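Local coordinates for protein peptidase S15/CocE/NonD (PDB 4PF1) that acts as a serine aminopeptidase of the alpha/beta hydrolase fold, probably hydrolysing peptides from their N-terminal end, at residues V181-S186 / V285-V290; M187-M192 / M274-A279; H320-P325 / R374-E379. All coordinates share one frame; numbering follows the deposited sequence.

Contact 1: residues V181-S186 / V285-V290; sequences VVPFAS and VPMLIV
V290 and F184 lie side by side where strand 178-184 ends, and V290 is the side chain to follow. Its CB sits 3.6 Å from F184 CD2. From there the two methyls part. CG1, anti to the backbone N (chi1 -163°), stays near the same rim and meets F184 CD2 and CE2. V290 CG2 swings over the ring face in a CH-pi contact, 4.2 Å from the F184 ring centroid and offset toward the rim; it also reaches V182 CG1 at 3.7 Å, which links the three side chains. V182 in turn runs beside L288, pointing the same way.

Strands 178-184 and 287-292 are parallel neighbours in the middle of the alpha/beta hydrolase sheet, and here their short segments diverge by only 14°. Four backbone bonds join them: V181 N to P286 O, L288 N to V181 O, V290 N to P183 O and A185 N to V290 O. Midway the pattern is interrupted, because P183 has no N-H to give. Its ring carbon CD stands 3.3 Å from L288 O instead, and V182 CA offers that oxygen a CA-H...O contact.

Near V181 the packing is mostly by one methyl. V181 CG2 is held between the backbone N and the carbonyl carbon, 3.7 Å from M287 CG and 4.0 Å from V285 CG1. The M287 chain also crosses P183 at about a right angle, its CG 3.9 Å from P183 CD. Helix 162-169 covers V181 and P183 through T167, whereas F351 of helix 347-365 touches F184 and V290. Just past the strand, A185 touches D295 and H328, which with S161 probably form the Ser-His-Asp triad expected of a serine peptidase.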
ATOM      1  N   VAL A 181      27.174  28.709 -12.548  1.00 16.62           N
ATOM      2  CA  VAL A 181      25.970  28.655 -11.704  1.00 15.99           C
ATOM      3  C   VAL A 181      24.933  27.688 -12.305  1.00 19.62           C
ATOM      4  O   VAL A 181      24.806  27.593 -13.529  1.00 19.48           O
ATOM      5  CB  VAL A 181      25.325  30.044 -11.408  1.00 19.74           C
ATOM      6  CG1 VAL A 181      26.146  30.845 -10.401  1.00 19.64           C
ATOM      7  CG2 VAL A 181      25.079  30.841 -12.685  1.00 19.90           C
ATOM      8  N   VAL A 182      24.196  26.969 -11.434  1.00 15.52           N
ATOM      9  CA  VAL A 182      23.128  26.058 -11.849  1.00 14.86           C
ATOM     10  C   VAL A 182      21.842  26.403 -11.041  1.00 18.38           C
ATOM     11  O   VAL A 182      21.535  25.735 -10.043  1.00 18.09           O
ATOM     12  CB  VAL A 182      23.513  24.546 -11.744  1.00 18.51           C
ATOM     13  CG1 VAL A 182      22.408  23.658 -12.314  1.00 18.05           C
ATOM     14  CG2 VAL A 182      24.839  24.253 -12.445  1.00 18.73           C
ATOM     15  N   PRO A 183      21.091  27.461 -11.434  1.00 14.28           N
ATOM     16  CA  PRO A 183      19.865  27.784 -10.689  1.00 13.37           C
ATOM     17  C   PRO A 183      18.680  26.888 -11.101  1.00 15.55           C
ATOM     18  O   PRO A 183      18.277  26.875 -12.268  1.00 14.84           O
ATOM     19  CB  PRO A 183      19.625  29.261 -11.023  1.00 15.31           C
ATOM     20  CG  PRO A 183      20.296  29.481 -12.339  1.00 20.09           C
ATOM     21  CD  PRO A 183      21.301  28.386 -12.570  1.00 15.91           C
ATOM     22  N   PHE A 184      18.160  26.098 -10.142  1.00 11.48           N
ATOM     23  CA  PHE A 184      16.995  25.225 -10.339  1.00 11.09           C
ATOM     24  C   PHE A 184      15.730  25.935  -9.903  1.00 16.28           C
ATOM     25  O   PHE A 184      15.746  26.626  -8.884  1.00 16.08           O
ATOM     26  CB  PHE A 184      17.125  23.925  -9.519  1.00 12.62           C
ATOM     27  CG  PHE A 184      18.187  22.929  -9.910  1.00 14.07           C
ATOM     28  CD1 PHE A 184      19.482  23.041  -9.414  1.00 17.00           C
ATOM     29  CD2 PHE A 184      17.858  21.792 -10.638  1.00 16.22           C
ATOM     30  CE1 PHE A 184      20.447  22.072  -9.706  1.00 17.94           C
ATOM     31  CE2 PHE A 184      18.827  20.829 -10.940  1.00 18.93           C
ATOM     32  CZ  PHE A 184      20.114  20.973 -10.468  1.00 17.03           C
ATOM     33  N   ALA A 185      14.631  25.767 -10.660  1.00 14.54           N
ATOM     34  CA  ALA A 185      13.285  26.280 -10.334  1.00 14.82           C
ATOM     35  C   ALA A 185      13.321  27.557  -9.451  1.00 19.06           C
ATOM     36  O   ALA A 185      12.678  27.602  -8.402  1.00 17.94           O
ATOM     37  CB  ALA A 185      12.503  25.188  -9.622  1.00 15.16           C
ATOM     38  N   SER A 186      14.088  28.572  -9.881  1.00 16.17           N
ATOM     39  CA  SER A 186      14.343  29.794  -9.119  1.00 16.34           C
ATOM     40  C   SER A 186      13.122  30.683  -8.915  1.00 19.51           C
ATOM     41  O   SER A 186      12.219  30.726  -9.758  1.00 18.73           O
ATOM     42  CB  SER A 186      15.434  30.616  -9.797  1.00 20.53           C
ATOM     43  OG  SER A 186      16.651  29.891  -9.857  1.00 30.79           O
ATOM     44  N   VAL A 285      29.003  35.070 -16.023  1.00 27.27           N
ATOM     45  CA  VAL A 285      29.078  33.744 -15.404  1.00 25.82           C
ATOM     46  C   VAL A 285      28.272  32.711 -16.224  1.00 27.16           C
ATOM     47  O   VAL A 285      27.089  32.946 -16.496  1.00 26.69           O
ATOM     48  CB  VAL A 285      28.591  33.797 -13.921  1.00 29.42           C
ATOM     49  CG1 VAL A 285      28.756  32.445 -13.228  1.00 28.59           C
ATOM     50  CG2 VAL A 285      29.316  34.894 -13.140  1.00 29.77           C
ATOM     51  N   PRO A 286      28.881  31.548 -16.591  1.00 21.68           N
ATOM     52  CA  PRO A 286      28.113  30.505 -17.302  1.00 21.11           C
ATOM     53  C   PRO A 286      26.932  30.023 -16.459  1.00 23.62           C
ATOM     54  O   PRO A 286      27.082  29.789 -15.257  1.00 21.77           O
ATOM     55  CB  PRO A 286      29.143  29.390 -17.525  1.00 23.00           C
ATOM     56  CG  PRO A 286      30.470  30.051 -17.370  1.00 27.81           C
ATOM     57  CD  PRO A 286      30.271  31.120 -16.355  1.00 23.32           C
ATOM     58  N   MET A 287      25.751  29.939 -17.080  1.00 20.91           N
ATOM     59  CA  MET A 287      24.506  29.604 -16.401  1.00 20.57           C
ATOM     60  C   MET A 287      23.814  28.408 -17.033  1.00 22.76           C
ATOM     61  O   MET A 287      23.639  28.357 -18.253  1.00 22.82           O
ATOM     62  CB  MET A 287      23.567  30.823 -16.438  1.00 23.48           C
ATOM     63  CG  MET A 287      22.529  30.845 -15.336  1.00 27.46           C
ATOM     64  SD  MET A 287      21.475  32.325 -15.409  1.00 32.78           S
ATOM     65  CE  MET A 287      22.707  33.629 -15.189  1.00 30.14           C
ATOM     66  N   LEU A 288      23.380  27.471 -16.188  1.00 17.39           N
ATOM     67  CA  LEU A 288      22.601  26.310 -16.591  1.00 16.46           C
ATOM     68  C   LEU A 288      21.232  26.411 -15.905  1.00 19.33           C
ATOM     69  O   LEU A 288      21.075  25.990 -14.755  1.00 18.28           O
ATOM     70  CB  LEU A 288      23.345  24.999 -16.234  1.00 16.32           C
ATOM     71  CG  LEU A 288      22.706  23.667 -16.691  1.00 20.31           C
ATOM     72  CD1 LEU A 288      22.658  23.556 -18.214  1.00 20.30           C
ATOM     73  CD2 LEU A 288      23.469  22.482 -16.123  1.00 21.35           C
ATOM     74  N   ILE A 289      20.268  27.057 -16.583  1.00 15.65           N
ATOM     75  CA  ILE A 289      18.924  27.266 -16.039  1.00 15.11           C
ATOM     76  C   ILE A 289      18.131  25.963 -16.148  1.00 18.19           C
ATOM     77  O   ILE A 289      17.952  25.436 -17.245  1.00 17.50           O
ATOM     78  CB  ILE A 289      18.189  28.458 -16.720  1.00 18.32           C
ATOM     79  CG1 ILE A 289      19.101  29.710 -16.807  1.00 18.96           C
ATOM     80  CG2 ILE A 289      16.876  28.770 -15.983  1.00 18.25           C
ATOM     81  CD1 ILE A 289      18.676  30.748 -17.849  1.00 26.10           C
ATOM     82  N   VAL A 290      17.683  25.440 -15.000  1.00 14.78           N
ATOM     83  CA  VAL A 290      16.959  24.173 -14.930  1.00 14.08           C
ATOM     84  C   VAL A 290      15.523  24.417 -14.476  1.00 17.72           C
ATOM     85  O   VAL A 290      15.282  24.785 -13.321  1.00 17.79           O
ATOM     86  CB  VAL A 290      17.678  23.147 -14.010  1.00 17.73           C
ATOM     87  CG1 VAL A 290      17.171  21.736 -14.265  1.00 17.33           C
ATOM     88  CG2 VAL A 290      19.194  23.212 -14.177  1.00 17.59           C
TER

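Contact 2: residues M187-M192 / M274-A279; sequences MVDGWM and MDKMLA
V188 meets M274 where the loop after strand 178-184 turns past the start of helix 274-279, and D189 next door folds that loop into an Asx turn. The tight part is apolar with a single backbone bond through it: M274 N donates to V188 O at 3.0 Å, almost straight at 176°. Beside this bond V188 CG1, anti to its backbone N (chi1 168°), packs 3.8 Å from M274 CB and 3.5 Å from D275 N. The M274 chain then bends away toward Y165 and L168 of helix 162-169.

On the other side, toward the partly exposed K276, the two segments are held apart and joined by water. One water donates to both D189 OD2 and D275 OD1, 2.7 Å from each, so it separates two carboxylates that probably repel one another. K276 NZ lies 4.1 Å from D189 OD2, too far for a salt bridge, though its positive charge probably offsets part of the repulsion. The stronger partners lie elsewhere: Y265 OH bonds D189 OD2, and K304 pairs with D275 OD2. An alanine at D189 would probably leave the Y265 hydroxyl and the bridging water each short of an acceptor and free the turn to unwind. Two N-H groups grip D189 OD1: W191 N comes to its anti lone pair, while M192 N, 3.1 Å away, approaches from above the carboxylate plane.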
ATOM      1  N   MET A 187      13.128  31.433  -7.794  1.00 15.70           N
ATOM      2  CA  MET A 187      12.134  32.456  -7.493  1.00 15.12           C
ATOM      3  C   MET A 187      12.533  33.686  -8.305  1.00 19.28           C
ATOM      4  O   MET A 187      13.613  34.240  -8.077  1.00 19.75           O
ATOM      5  CB  MET A 187      12.102  32.762  -5.978  1.00 17.19           C
ATOM      6  CG  MET A 187      11.672  31.579  -5.117  1.00 19.84           C
ATOM      7  SD  MET A 187      11.787  31.899  -3.330  1.00 23.09           S
ATOM      8  CE  MET A 187      10.498  33.074  -3.133  1.00 20.03           C
ATOM      9  N   VAL A 188      11.743  34.040  -9.329  1.00 15.14           N
ATOM     10  CA  VAL A 188      12.096  35.141 -10.236  1.00 15.01           C
ATOM     11  C   VAL A 188      11.097  36.292 -10.103  1.00 18.76           C
ATOM     12  O   VAL A 188      11.507  37.431  -9.877  1.00 18.71           O
ATOM     13  CB  VAL A 188      12.230  34.631 -11.697  1.00 18.46           C
ATOM     14  CG1 VAL A 188      12.307  35.777 -12.703  1.00 18.61           C
ATOM     15  CG2 VAL A 188      13.438  33.712 -11.835  1.00 18.21           C
ATOM     16  N   ASP A 189       9.799  36.006 -10.256  1.00 14.77           N
ATOM     17  CA  ASP A 189       8.777  37.027 -10.100  1.00 14.75           C
ATOM     18  C   ASP A 189       7.624  36.465  -9.284  1.00 18.84           C
ATOM     19  O   ASP A 189       6.780  35.730  -9.810  1.00 18.21           O
ATOM     20  CB  ASP A 189       8.302  37.571 -11.461  1.00 16.25           C
ATOM     21  CG  ASP A 189       7.673  38.955 -11.387  1.00 21.90           C
ATOM     22  OD1 ASP A 189       6.904  39.210 -10.430  1.00 22.42           O
ATOM     23  OD2 ASP A 189       7.889  39.753 -12.321  1.00 22.88           O
ATOM     24  N   GLY A 190       7.610  36.822  -8.000  1.00 15.41           N
ATOM     25  CA  GLY A 190       6.617  36.373  -7.032  1.00 15.07           C
ATOM     26  C   GLY A 190       5.208  36.875  -7.277  1.00 18.99           C
ATOM     27  O   GLY A 190       4.261  36.351  -6.692  1.00 18.84           O
ATOM     28  N   TRP A 191       5.056  37.888  -8.145  1.00 15.37           N
ATOM     29  CA  TRP A 191       3.752  38.465  -8.472  1.00 14.81           C
ATOM     30  C   TRP A 191       3.257  37.973  -9.832  1.00 19.66           C
ATOM     31  O   TRP A 191       2.084  37.609  -9.956  1.00 18.81           O
ATOM     32  CB  TRP A 191       3.826  39.999  -8.457  1.00 13.46           C
ATOM     33  CG  TRP A 191       2.489  40.684  -8.420  1.00 14.17           C
ATOM     34  CD1 TRP A 191       1.878  41.223  -7.327  1.00 17.09           C
ATOM     35  CD2 TRP A 191       1.622  40.940  -9.533  1.00 13.85           C
ATOM     36  NE1 TRP A 191       0.680  41.794  -7.688  1.00 16.55           N
ATOM     37  CE2 TRP A 191       0.498  41.636  -9.036  1.00 17.80           C
ATOM     38  CE3 TRP A 191       1.679  40.640 -10.906  1.00 14.79           C
ATOM     39  CZ2 TRP A 191      -0.550  42.053  -9.865  1.00 17.21           C
ATOM     40  CZ3 TRP A 191       0.633  41.037 -11.720  1.00 16.20           C
ATOM     41  CH2 TRP A 191      -0.463  41.737 -11.201  1.00 16.98           C
ATOM     42  N   MET A 192       4.130  38.011 -10.865  1.00 17.36           N
ATOM     43  CA  MET A 192       3.751  37.622 -12.226  1.00 17.42           C
ATOM     44  C   MET A 192       3.311  36.162 -12.322  1.00 20.89           C
ATOM     45  O   MET A 192       2.274  35.892 -12.923  1.00 20.94           O
ATOM     46  CB  MET A 192       4.872  37.911 -13.237  1.00 19.94           C
ATOM     47  CG  MET A 192       4.881  39.352 -13.748  1.00 24.02           C
ATOM     48  SD  MET A 192       3.323  39.927 -14.500  1.00 28.31           S
ATOM     49  CE  MET A 192       3.202  38.816 -15.907  1.00 25.05           C
ATOM     50  N   MET A 274      13.565  39.304 -11.057  1.00 18.84           N
ATOM     51  CA  MET A 274      14.918  38.810 -11.320  1.00 18.55           C
ATOM     52  C   MET A 274      15.281  38.795 -12.802  1.00 22.15           C
ATOM     53  O   MET A 274      16.441  39.022 -13.131  1.00 21.27           O
ATOM     54  CB  MET A 274      15.111  37.417 -10.711  1.00 20.47           C
ATOM     55  CG  MET A 274      15.062  37.422  -9.195  1.00 24.07           C
ATOM     56  SD  MET A 274      16.295  38.539  -8.481  1.00 29.01           S
ATOM     57  CE  MET A 274      17.718  37.436  -8.446  1.00 25.63           C
ATOM     58  N   ASP A 275      14.301  38.539 -13.690  1.00 18.80           N
ATOM     59  CA  ASP A 275      14.525  38.551 -15.139  1.00 18.87           C
ATOM     60  C   ASP A 275      14.833  39.978 -15.618  1.00 24.58           C
ATOM     61  O   ASP A 275      15.757  40.176 -16.404  1.00 24.71           O
ATOM     62  CB  ASP A 275      13.305  37.972 -15.891  1.00 19.72           C
ATOM     63  CG  ASP A 275      12.012  38.739 -15.685  1.00 23.11           C
ATOM     64  OD1 ASP A 275      11.587  38.886 -14.516  1.00 23.35           O
ATOM     65  OD2 ASP A 275      11.427  39.189 -16.688  1.00 25.23           O
ATOM     66  N   LYS A 276      14.087  40.972 -15.100  1.00 22.11           N
ATOM     67  CA  LYS A 276      14.259  42.379 -15.457  1.00 22.83           C
ATOM     68  C   LYS A 276      15.554  42.938 -14.844  1.00 28.20           C
ATOM     69  O   LYS A 276      16.276  43.677 -15.518  1.00 28.20           O
ATOM     70  CB  LYS A 276      13.034  43.199 -15.021  1.00 24.85           C
ATOM     71  CG  LYS A 276      11.776  42.869 -15.826  1.00 35.68           C
ATOM     72  CD  LYS A 276      10.515  43.455 -15.199  1.00 46.24           C
ATOM     73  CE  LYS A 276       9.266  43.126 -15.987  1.00 58.88           C
ATOM     74  NZ  LYS A 276       8.859  41.701 -15.833  1.00 67.71           N
ATOM     75  N   MET A 277      15.874  42.526 -13.594  1.00 25.40           N
ATOM     76  CA  MET A 277      17.087  42.936 -12.876  1.00 26.13           C
ATOM     77  C   MET A 277      18.360  42.385 -13.571  1.00 29.40           C
ATOM     78  O   MET A 277      19.257  43.167 -13.887  1.00 29.87           O
ATOM     79  CB  MET A 277      17.019  42.479 -11.402  1.00 28.59           C
ATOM     80  CG  MET A 277      18.098  43.086 -10.512  1.00 33.26           C
ATOM     81  SD  MET A 277      19.645  42.134 -10.515  1.00 38.14           S
ATOM     82  CE  MET A 277      19.230  40.836  -9.358  1.00 34.23           C
ATOM     83  N   LEU A 278      18.430  41.051 -13.810  1.00 24.56           N
ATOM     84  CA  LEU A 278      19.590  40.406 -14.455  1.00 24.18           C
ATOM     85  C   LEU A 278      19.830  40.916 -15.889  1.00 27.33           C
ATOM     86  O   LEU A 278      20.974  40.901 -16.357  1.00 26.27           O
ATOM     87  CB  LEU A 278      19.442  38.874 -14.468  1.00 23.62           C
ATOM     88  CG  LEU A 278      19.767  38.156 -13.155  1.00 27.95           C
ATOM     89  CD1 LEU A 278      19.037  36.841 -13.063  1.00 27.52           C
ATOM     90  CD2 LEU A 278      21.254  37.919 -13.012  1.00 30.44           C
ATOM     91  N   ALA A 279      18.761  41.376 -16.574  1.00 23.95           N
ATOM     92  CA  ALA A 279      18.851  41.919 -17.932  1.00 24.61           C
ATOM     93  C   ALA A 279      19.604  43.250 -17.946  1.00 29.41           C
ATOM     94  O   ALA A 279      20.260  43.566 -18.936  1.00 29.80           O
ATOM     95  CB  ALA A 279      17.459  42.100 -18.517  1.00 25.29           C
TER
HETATM   96  O   HOH W   1       8.896  39.121 -14.699  1.00 10.93           O

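Contact 3: residues H320-P325 / R374-E379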
ATOM      1  N   HIS A 320      22.415  28.282 -20.960  1.00 21.88           N
ATOM      2  CA  HIS A 320      21.804  27.015 -21.364  1.00 21.03           C
ATOM      3  C   HIS A 320      20.497  26.830 -20.601  1.00 23.19           C
ATOM      4  O   HIS A 320      20.458  27.072 -19.395  1.00 22.35           O
ATOM      5  CB  HIS A 320      22.744  25.830 -21.099  1.00 21.83           C
ATOM      6  CG  HIS A 320      24.089  25.961 -21.737  1.00 26.15           C
ATOM      7  ND1 HIS A 320      24.333  25.477 -23.009  1.00 28.51           N
ATOM      8  CD2 HIS A 320      25.226  26.507 -21.250  1.00 28.26           C
ATOM      9  CE1 HIS A 320      25.605  25.744 -23.254  1.00 28.44           C
ATOM     10  NE2 HIS A 320      26.182  26.368 -22.225  1.00 28.70           N
ATOM     11  N   PHE A 321      19.428  26.410 -21.295  1.00 19.10           N
ATOM     12  CA  PHE A 321      18.127  26.186 -20.666  1.00 17.82           C
ATOM     13  C   PHE A 321      17.729  24.714 -20.753  1.00 20.06           C
ATOM     14  O   PHE A 321      17.713  24.137 -21.840  1.00 19.59           O
ATOM     15  CB  PHE A 321      17.051  27.090 -21.301  1.00 19.55           C
ATOM     16  CG  PHE A 321      15.627  26.917 -20.816  1.00 20.79           C
ATOM     17  CD1 PHE A 321      15.340  26.841 -19.456  1.00 23.98           C
ATOM     18  CD2 PHE A 321      14.567  26.912 -21.715  1.00 23.25           C
ATOM     19  CE1 PHE A 321      14.023  26.696 -19.010  1.00 24.70           C
ATOM     20  CE2 PHE A 321      13.249  26.775 -21.268  1.00 25.87           C
ATOM     21  CZ  PHE A 321      12.986  26.667 -19.920  1.00 23.76           C
ATOM     22  N   VAL A 322      17.432  24.109 -19.594  1.00 15.64           N
ATOM     23  CA  VAL A 322      16.998  22.717 -19.487  1.00 14.86           C
ATOM     24  C   VAL A 322      15.573  22.704 -18.934  1.00 16.90           C
ATOM     25  O   VAL A 322      15.320  23.281 -17.877  1.00 15.63           O
ATOM     26  CB  VAL A 322      17.965  21.843 -18.631  1.00 18.74           C
ATOM     27  CG1 VAL A 322      17.485  20.392 -18.566  1.00 18.44           C
ATOM     28  CG2 VAL A 322      19.392  21.907 -19.166  1.00 18.85           C
ATOM     29  N   LEU A 323      14.641  22.081 -19.673  1.00 13.23           N
ATOM     30  CA  LEU A 323      13.238  21.978 -19.283  1.00 12.78           C
ATOM     31  C   LEU A 323      12.835  20.501 -19.218  1.00 16.68           C
ATOM     32  O   LEU A 323      12.659  19.853 -20.255  1.00 17.11           O
ATOM     33  CB  LEU A 323      12.361  22.776 -20.277  1.00 12.92           C
ATOM     34  CG  LEU A 323      10.875  22.986 -19.938  1.00 16.46           C
ATOM     35  CD1 LEU A 323      10.690  23.688 -18.587  1.00 15.96           C
ATOM     36  CD2 LEU A 323      10.205  23.796 -21.013  1.00 18.01           C
ATOM     37  N   GLY A 324      12.781  19.968 -18.000  1.00 13.01           N
ATOM     38  CA  GLY A 324      12.460  18.565 -17.752  1.00 12.66           C
ATOM     39  C   GLY A 324      11.020  18.300 -17.345  1.00 15.52           C
ATOM     40  O   GLY A 324      10.277  19.240 -17.044  1.00 14.30           O
ATOM     41  N   PRO A 325      10.595  17.006 -17.313  1.00 12.14           N
ATOM     42  CA  PRO A 325       9.203  16.691 -16.922  1.00 11.76           C
ATOM     43  C   PRO A 325       9.093  16.627 -15.404  1.00 15.68           C
ATOM     44  O   PRO A 325       8.767  15.584 -14.822  1.00 15.21           O
ATOM     45  CB  PRO A 325       8.981  15.323 -17.569  1.00 13.75           C
ATOM     46  CG  PRO A 325      10.336  14.665 -17.492  1.00 18.06           C
ATOM     47  CD  PRO A 325      11.368  15.774 -17.593  1.00 13.66           C
ATOM     48  N   ARG A 374      21.638  24.763 -26.655  1.00 21.90           N
ATOM     49  CA  ARG A 374      21.075  26.010 -26.140  1.00 21.34           C
ATOM     50  C   ARG A 374      19.866  25.680 -25.268  1.00 23.27           C
ATOM     51  O   ARG A 374      19.737  26.206 -24.162  1.00 22.70           O
ATOM     52  CB  ARG A 374      20.670  26.928 -27.312  1.00 22.84           C
ATOM     53  CG  ARG A 374      20.295  28.356 -26.907  1.00 32.54           C
ATOM     54  CD  ARG A 374      21.475  29.325 -26.934  1.00 43.16           C
ATOM     55  NE  ARG A 374      22.322  29.166 -28.122  1.00 50.99           N
ATOM     56  CZ  ARG A 374      22.110  29.776 -29.286  1.00 62.07           C
ATOM     57  NH1 ARG A 374      22.931  29.572 -30.307  1.00 45.17           N
ATOM     58  NH2 ARG A 374      21.069  30.587 -29.440  1.00 49.18           N
ATOM     59  N   VAL A 375      19.006  24.764 -25.761  1.00 18.35           N
ATOM     60  CA  VAL A 375      17.807  24.315 -25.063  1.00 16.93           C
ATOM     61  C   VAL A 375      17.758  22.776 -25.061  1.00 19.46           C
ATOM     62  O   VAL A 375      17.905  22.137 -26.108  1.00 19.04           O
ATOM     63  CB  VAL A 375      16.507  24.943 -25.657  1.00 20.69           C
ATOM     64  CG1 VAL A 375      15.253  24.341 -25.026  1.00 19.98           C
ATOM     65  CG2 VAL A 375      16.506  26.462 -25.493  1.00 20.80           C
ATOM     66  N   LEU A 376      17.586  22.197 -23.872  1.00 14.54           N
ATOM     67  CA  LEU A 376      17.439  20.763 -23.676  1.00 13.63           C
ATOM     68  C   LEU A 376      16.039  20.545 -23.121  1.00 15.73           C
ATOM     69  O   LEU A 376      15.761  20.926 -21.985  1.00 14.14           O
ATOM     70  CB  LEU A 376      18.544  20.231 -22.736  1.00 13.65           C
ATOM     71  CG  LEU A 376      18.637  18.710 -22.542  1.00 18.15           C
ATOM     72  CD1 LEU A 376      18.890  17.984 -23.866  1.00 18.39           C
ATOM     73  CD2 LEU A 376      19.730  18.367 -21.555  1.00 20.65           C
ATOM     74  N   SER A 377      15.122  20.079 -23.978  1.00 12.10           N
ATOM     75  CA  SER A 377      13.715  19.945 -23.617  1.00 11.24           C
ATOM     76  C   SER A 377      13.242  18.500 -23.654  1.00 14.88           C
ATOM     77  O   SER A 377      13.469  17.790 -24.637  1.00 14.03           O
ATOM     78  CB  SER A 377      12.854  20.801 -24.544  1.00 13.58           C
ATOM     79  OG  SER A 377      11.468  20.564 -24.363  1.00 19.10           O
ATOM     80  N   TYR A 378      12.567  18.073 -22.581  1.00 11.96           N
ATOM     81  CA  TYR A 378      11.969  16.746 -22.513  1.00 11.73           C
ATOM     82  C   TYR A 378      10.535  16.852 -22.969  1.00 16.02           C
ATOM     83  O   TYR A 378       9.765  17.650 -22.425  1.00 15.53           O
ATOM     84  CB  TYR A 378      12.052  16.165 -21.097  1.00 12.24           C
ATOM     85  CG  TYR A 378      11.584  14.726 -20.986  1.00 13.53           C
ATOM     86  CD1 TYR A 378      10.228  14.418 -20.891  1.00 15.46           C
ATOM     87  CD2 TYR A 378      12.498  13.681 -20.900  1.00 14.24           C
ATOM     88  CE1 TYR A 378       9.793  13.100 -20.746  1.00 15.75           C
ATOM     89  CE2 TYR A 378      12.075  12.358 -20.759  1.00 14.81           C
ATOM     90  CZ  TYR A 378      10.721  12.074 -20.674  1.00 20.00           C
ATOM     91  OH  TYR A 378      10.302  10.780 -20.497  1.00 18.61           O
ATOM     92  N   GLU A 379      10.178  16.064 -23.979  1.00 13.19           N
ATOM     93  CA  GLU A 379       8.837  16.056 -24.541  1.00 12.70           C
ATOM     94  C   GLU A 379       8.013  14.952 -23.899  1.00 16.30           C
ATOM     95  O   GLU A 379       8.355  13.774 -24.032  1.00 15.71           O
ATOM     96  CB  GLU A 379       8.908  15.875 -26.067  1.00 14.40           C
ATOM     97  CG  GLU A 379       7.577  16.051 -26.783  1.00 21.60           C
ATOM     98  CD  GLU A 379       7.624  15.835 -28.284  1.00 37.87           C
ATOM     99  OE1 GLU A 379       8.629  15.279 -28.784  1.00 27.82           O
ATOM    100  OE2 GLU A 379       6.645  16.216 -28.964  1.00 28.66           O
TER
HETATM  101  O   HOH W   2      10.540  20.187 -21.823  1.00  9.82           O
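F321 and V375 face each other across two strands that run almost exactly parallel, their short axes 3° apart and 4.7 Å at closest approach. Backbone bonds alternate between the strands: F321 N donates to R374 O, L376 N donates to F321 O at 2.8 Å, L323 N donates to L376 O, and L323 O receives Y378 N. The CA-H groups of V375, V322 and S377 add CA-H...O contacts between them. Strands 319-324 and 375-379 form the last parallel pair of the hydrolase sheet, before antiparallel strand 384-388, and helix 347-365 lies between them in the chain, a beta-alpha-beta crossover.

V322 and L376 point to the same face side by side, V322 CG2 4.0 Å from L376 CB, where that helix covers them with F351 and V355. On the other face, with F321, V375, L323 and S377, F321 CD2 lies 4.2 Å from V375 CG1. The closest side-chain meeting is at the C-terminal end. Y378 has CG anti to its backbone N (chi1 -174°), and P325 lies across its ring, P325 CG 3.7 Å from the centroid in a CH-pi contact. The Y378 hydroxyl, bonded to N383 OD1 and E344 N, fixes the far end of that ring.

One water donates to L323 O and Y378 O and accepts from S377 OG, which also bonds S563 OG. L323 O thus serves both Y378 N and the water. With no charge pair between the strands, their cohesion comes from backbone bonds and apolar contact, and this water helps satisfy the buried polar atoms near the C-terminal ends of the strands.

From the N terminus, the chain first lays down 181-186 and runs straight on into 187-192, so contacts 1 and 2 start back to back. Contact 2 closes first, when helix 274-279 returns to the loop; contact 1 closes a few residues later at 285-290 and so encloses it. The excursion they shut off is rich in helix. Contact 3 follows in series, closing at 374-379 the shorter excursion that carries helix 347-365. Contacts 1 and 3 share the sheet: I289 probably bonds H320 and V322, making four neighbouring strands. Contact 2 stands apart from contact 3, nearest atoms about 10 Å away, tying the helical excursion to the loop that leaves central strand 178-184.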